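Local coordinates for citryl-spermidine/3,4-dihydroxybenzoyl-citryl-spermidine:spermidine ligase (Bacillus anthracis, PDB 3TO3), which catalyses the ATP-dependent condensation of spermidine with citryl-spermidine intermediates during biosynthesis of the siderophore petrobactin, at residues S342-M354 and C368-E382. Sequence-based numbering, arbitrary orientation.
Sequences SRVILLKEFSSVM and CIWRESVHHYLGEQE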
# COMPACT_ATOMS: atom_id res chain seq x y z
N SER B 342 -33.92 -26.65 20.51
CA SER B 342 -33.19 -25.47 20.01
C SER B 342 -33.40 -25.18 18.54
O SER B 342 -33.63 -24.04 18.16
CB SER B 342 -31.70 -25.69 20.20
OG SER B 342 -31.29 -25.04 21.39
N ARG B 343 -33.27 -26.20 17.71
CA ARG B 343 -33.48 -26.03 16.28
C ARG B 343 -32.45 -25.06 15.70
O ARG B 343 -32.74 -24.29 14.78
CB ARG B 343 -34.92 -25.57 15.99
CG ARG B 343 -35.99 -26.57 16.46
CD ARG B 343 -37.34 -25.90 16.64
NE ARG B 343 -37.65 -24.98 15.55
CZ ARG B 343 -38.30 -23.84 15.70
NH1 ARG B 343 -38.71 -23.46 16.91
NH2 ARG B 343 -38.55 -23.07 14.65
N VAL B 344 -31.24 -25.13 16.24
CA VAL B 344 -30.11 -24.39 15.74
C VAL B 344 -29.90 -24.58 14.24
O VAL B 344 -30.00 -25.69 13.74
CB VAL B 344 -28.85 -24.87 16.45
CG1 VAL B 344 -27.63 -24.17 15.89
CG2 VAL B 344 -28.98 -24.63 17.95
N ILE B 345 -29.60 -23.50 13.53
CA ILE B 345 -29.27 -23.55 12.11
C ILE B 345 -27.76 -23.39 11.98
O ILE B 345 -27.20 -22.50 12.59
CB ILE B 345 -29.90 -22.38 11.37
CG1 ILE B 345 -31.41 -22.41 11.50
CG2 ILE B 345 -29.46 -22.34 9.90
CD1 ILE B 345 -32.02 -21.05 11.26
N LEU B 346 -27.10 -24.27 11.22
CA LEU B 346 -25.68 -24.05 10.89
C LEU B 346 -25.57 -23.75 9.40
O LEU B 346 -25.88 -24.62 8.61
CB LEU B 346 -24.84 -25.27 11.24
CG LEU B 346 -24.84 -25.70 12.70
CD1 LEU B 346 -23.91 -26.86 12.86
CD2 LEU B 346 -24.42 -24.59 13.60
N LEU B 347 -25.17 -22.55 9.00
CA LEU B 347 -25.13 -22.31 7.55
C LEU B 347 -23.86 -23.00 7.06
O LEU B 347 -22.73 -22.60 7.38
CB LEU B 347 -25.08 -20.81 7.24
CG LEU B 347 -26.24 -20.00 7.81
CD1 LEU B 347 -26.02 -18.54 7.56
CD2 LEU B 347 -27.58 -20.49 7.19
N LYS B 348 -24.04 -24.02 6.23
CA LYS B 348 -22.94 -24.91 5.93
C LYS B 348 -22.05 -24.26 4.89
O LYS B 348 -22.56 -23.70 3.91
CB LYS B 348 -23.44 -26.27 5.43
CG LYS B 348 -24.18 -27.11 6.48
CD LYS B 348 -24.57 -28.49 5.89
CE LYS B 348 -25.78 -29.14 6.61
NZ LYS B 348 -27.15 -28.62 6.23
N GLU B 349 -20.73 -24.34 5.09
CA GLU B 349 -19.83 -23.92 4.05
C GLU B 349 -19.63 -25.24 3.32
O GLU B 349 -18.77 -26.03 3.67
CB GLU B 349 -18.52 -23.46 4.76
CG GLU B 349 -18.72 -22.08 5.51
CD GLU B 349 -17.80 -21.81 6.71
OE1 GLU B 349 -16.77 -22.48 6.94
OE2 GLU B 349 -18.11 -20.89 7.47
N PHE B 350 -20.36 -25.42 2.22
CA PHE B 350 -20.52 -26.77 1.71
C PHE B 350 -19.61 -27.07 0.53
O PHE B 350 -19.53 -28.21 0.04
CB PHE B 350 -22.01 -27.07 1.39
CG PHE B 350 -22.58 -26.18 0.34
CD1 PHE B 350 -23.20 -24.99 0.69
CD2 PHE B 350 -22.46 -26.51 -1.00
CE1 PHE B 350 -23.70 -24.15 -0.26
CE2 PHE B 350 -22.96 -25.66 -1.97
CZ PHE B 350 -23.59 -24.48 -1.60
N SER B 351 -18.91 -26.05 0.07
CA SER B 351 -17.99 -26.24 -1.04
C SER B 351 -16.90 -25.18 -1.00
O SER B 351 -17.11 -24.08 -0.46
CB SER B 351 -18.79 -26.18 -2.32
OG SER B 351 -18.00 -26.60 -3.40
N SER B 352 -15.74 -25.49 -1.56
CA SER B 352 -14.65 -24.51 -1.56
C SER B 352 -13.68 -24.86 -2.65
O SER B 352 -13.64 -25.97 -3.08
CB SER B 352 -13.92 -24.51 -0.22
OG SER B 352 -13.16 -25.68 -0.11
N VAL B 353 -12.92 -23.87 -3.12
CA VAL B 353 -11.96 -24.10 -4.18
C VAL B 353 -10.92 -23.01 -4.08
O VAL B 353 -11.22 -21.92 -3.60
CB VAL B 353 -12.63 -24.03 -5.56
CG1 VAL B 353 -13.10 -22.60 -5.83
CG2 VAL B 353 -11.69 -24.53 -6.64
N MSE B 354 -9.71 -23.29 -4.53
CA MSE B 354 -8.65 -22.29 -4.49
C MSE B 354 -7.50 -22.55 -5.48
O MSE B 354 -7.29 -23.65 -5.99
CB MSE B 354 -8.06 -22.29 -3.11
CG MSE B 354 -7.15 -23.48 -2.98
SE MSE B 354 -6.59 -23.74 -1.18
CE MSE B 354 -7.60 -25.38 -0.79
N CYS B 368 -12.17 -19.39 -2.71
CA CYS B 368 -13.59 -19.21 -2.58
C CYS B 368 -14.21 -20.26 -1.67
O CYS B 368 -13.91 -21.44 -1.78
CB CYS B 368 -14.23 -19.28 -3.98
SG CYS B 368 -16.04 -19.18 -3.97
N ILE B 369 -15.14 -19.84 -0.81
CA ILE B 369 -15.98 -20.76 -0.07
C ILE B 369 -17.45 -20.42 -0.28
O ILE B 369 -17.84 -19.26 -0.16
CB ILE B 369 -15.72 -20.71 1.44
CG1 ILE B 369 -14.32 -21.21 1.76
CG2 ILE B 369 -16.78 -21.52 2.20
CD1 ILE B 369 -13.75 -20.67 3.08
N TRP B 370 -18.27 -21.41 -0.61
CA TRP B 370 -19.71 -21.18 -0.80
C TRP B 370 -20.42 -21.52 0.48
O TRP B 370 -20.04 -22.45 1.16
CB TRP B 370 -20.27 -22.03 -1.92
CG TRP B 370 -19.98 -21.56 -3.30
CD1 TRP B 370 -20.75 -20.72 -4.03
CD2 TRP B 370 -18.86 -21.93 -4.14
NE1 TRP B 370 -20.20 -20.54 -5.28
CE2 TRP B 370 -19.03 -21.26 -5.37
CE3 TRP B 370 -17.75 -22.75 -3.97
CZ2 TRP B 370 -18.11 -21.37 -6.44
CZ3 TRP B 370 -16.84 -22.88 -5.04
CH2 TRP B 370 -17.03 -22.18 -6.25
N ARG B 371 -21.45 -20.76 0.82
CA ARG B 371 -22.18 -21.01 2.07
C ARG B 371 -23.70 -20.97 1.86
O ARG B 371 -24.18 -20.20 1.03
CB ARG B 371 -21.71 -20.02 3.14
CG ARG B 371 -22.73 -19.70 4.18
CD ARG B 371 -22.08 -19.18 5.46
NE ARG B 371 -21.47 -17.88 5.32
CZ ARG B 371 -20.31 -17.53 5.89
NH1 ARG B 371 -19.64 -18.40 6.63
NH2 ARG B 371 -19.83 -16.31 5.72
N GLU B 372 -24.44 -21.82 2.59
CA GLU B 372 -25.90 -21.88 2.45
C GLU B 372 -26.53 -20.53 2.76
O GLU B 372 -26.17 -19.88 3.75
CB GLU B 372 -26.53 -22.89 3.43
CG GLU B 372 -26.23 -24.33 3.18
CD GLU B 372 -26.91 -25.24 4.21
OE1 GLU B 372 -26.79 -24.94 5.44
OE2 GLU B 372 -27.56 -26.23 3.78
N SER B 373 -27.49 -20.12 1.95
CA SER B 373 -28.28 -18.91 2.22
C SER B 373 -29.14 -19.13 3.44
O SER B 373 -29.78 -20.17 3.54
CB SER B 373 -29.23 -18.64 1.05
OG SER B 373 -29.95 -17.44 1.29
N VAL B 374 -29.20 -18.16 4.34
CA VAL B 374 -30.10 -18.27 5.49
C VAL B 374 -31.58 -18.40 5.05
O VAL B 374 -32.41 -18.94 5.78
CB VAL B 374 -29.97 -17.06 6.43
CG1 VAL B 374 -30.72 -15.87 5.87
CG2 VAL B 374 -30.50 -17.41 7.79
N HIS B 375 -31.91 -17.92 3.85
CA HIS B 375 -33.28 -18.06 3.33
C HIS B 375 -33.75 -19.49 3.09
O HIS B 375 -34.94 -19.75 3.06
CB HIS B 375 -33.49 -17.21 2.09
CG HIS B 375 -33.29 -15.75 2.35
ND1 HIS B 375 -34.22 -15.00 3.04
CD2 HIS B 375 -32.26 -14.93 2.07
CE1 HIS B 375 -33.77 -13.76 3.15
NE2 HIS B 375 -32.58 -13.70 2.57
N HIS B 376 -32.79 -20.39 2.90
CA HIS B 376 -33.04 -21.83 2.83
C HIS B 376 -33.79 -22.25 4.10
O HIS B 376 -34.72 -23.05 4.03
CB HIS B 376 -31.68 -22.54 2.72
CG HIS B 376 -31.75 -24.04 2.63
ND1 HIS B 376 -32.44 -24.81 3.54
CD2 HIS B 376 -31.17 -24.90 1.77
CE1 HIS B 376 -32.31 -26.09 3.22
NE2 HIS B 376 -31.54 -26.17 2.14
N TYR B 377 -33.39 -21.71 5.24
CA TYR B 377 -33.95 -22.08 6.55
C TYR B 377 -35.15 -21.33 7.13
O TYR B 377 -35.80 -21.83 8.05
CB TYR B 377 -32.84 -22.02 7.60
CG TYR B 377 -31.76 -23.05 7.42
CD1 TYR B 377 -31.94 -24.36 7.83
CD2 TYR B 377 -30.53 -22.69 6.85
CE1 TYR B 377 -30.94 -25.31 7.67
CE2 TYR B 377 -29.51 -23.63 6.70
CZ TYR B 377 -29.71 -24.94 7.11
OH TYR B 377 -28.70 -25.87 6.96
N LEU B 378 -35.47 -20.15 6.61
CA LEU B 378 -36.43 -19.30 7.33
C LEU B 378 -37.84 -19.75 7.07
O LEU B 378 -38.24 -19.90 5.94
CB LEU B 378 -36.28 -17.84 6.93
CG LEU B 378 -35.01 -17.12 7.40
CD1 LEU B 378 -35.06 -15.66 6.94
CD2 LEU B 378 -34.79 -17.21 8.92
N GLY B 379 -38.61 -19.94 8.14
CA GLY B 379 -40.02 -20.29 8.01
C GLY B 379 -40.84 -19.14 7.43
O GLY B 379 -40.32 -18.05 7.20
N GLU B 380 -42.13 -19.38 7.23
CA GLU B 380 -42.94 -18.42 6.49
C GLU B 380 -43.17 -17.09 7.22
O GLU B 380 -43.21 -16.04 6.59
CB GLU B 380 -44.27 -19.03 6.03
CG GLU B 380 -44.99 -18.17 5.01
CD GLU B 380 -46.08 -18.93 4.26
OE1 GLU B 380 -45.90 -19.17 3.04
OE2 GLU B 380 -47.11 -19.27 4.87
N GLN B 381 -43.33 -17.13 8.54
CA GLN B 381 -43.46 -15.86 9.26
C GLN B 381 -42.16 -15.35 9.88
O GLN B 381 -42.14 -14.28 10.48
CB GLN B 381 -44.55 -15.96 10.32
CG GLN B 381 -45.93 -16.22 9.74
CD GLN B 381 -46.86 -16.80 10.78
OE1 GLN B 381 -46.75 -17.98 11.13
NE2 GLN B 381 -47.77 -15.98 11.29
N GLU B 382 -41.08 -16.11 9.75
CA GLU B 382 -39.82 -15.77 10.41
C GLU B 382 -39.02 -14.72 9.63
O GLU B 382 -39.04 -14.71 8.41
CB GLU B 382 -38.98 -17.04 10.63
CG GLU B 382 -39.68 -18.08 11.49
CD GLU B 382 -38.87 -19.36 11.74
OE1 GLU B 382 -37.93 -19.71 10.98
OE2 GLU B 382 -39.20 -20.03 12.75
O HOH W 1 -20.88 -20.64 7.99
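Glu349 and Arg371 lie side by side on one face of an antiparallel beta hairpin, and OE2 of Glu349 meets NH1 of Arg371 in a 3.0 Å salt bridge. A bend at chi3 (68°) turns the guanidinium toward the carboxylate; Asp459, a magnesium ligand, pairs with the same NH1, and the arginine side chain lies about 4 Å from bound ATP. Val353 and Cys368 form a regular hydrogen-bonded pair, each amide donating to the other's carbonyl, while CG1 of Val353 packs 3.8 Å from CZ3 of Trp370. Past the end of strand 368-371, OE1 of Glu372 is gripped twice, by Lys348 N at 3.0 Å and by the hydroxyl of Tyr377 at 2.6 Å, fixing carboxylate and phenol together. CG2 of Ile345 sits over one face of that phenol ring, 3.4 Å from its centroid, and Leu347 CD2 adds further apolar contact. The partly exposed side is looser: Lys348 NZ makes a weak salt-bridging bond to Glu372 OE2 and a weak hydrogen bond to Tyr377 OH. Helix 208-219 packs against Phe350 and Val353, helix 315-333 against Leu346 and Ser352, and strand 451-457 runs parallel to strand 345-355, extending the sheet.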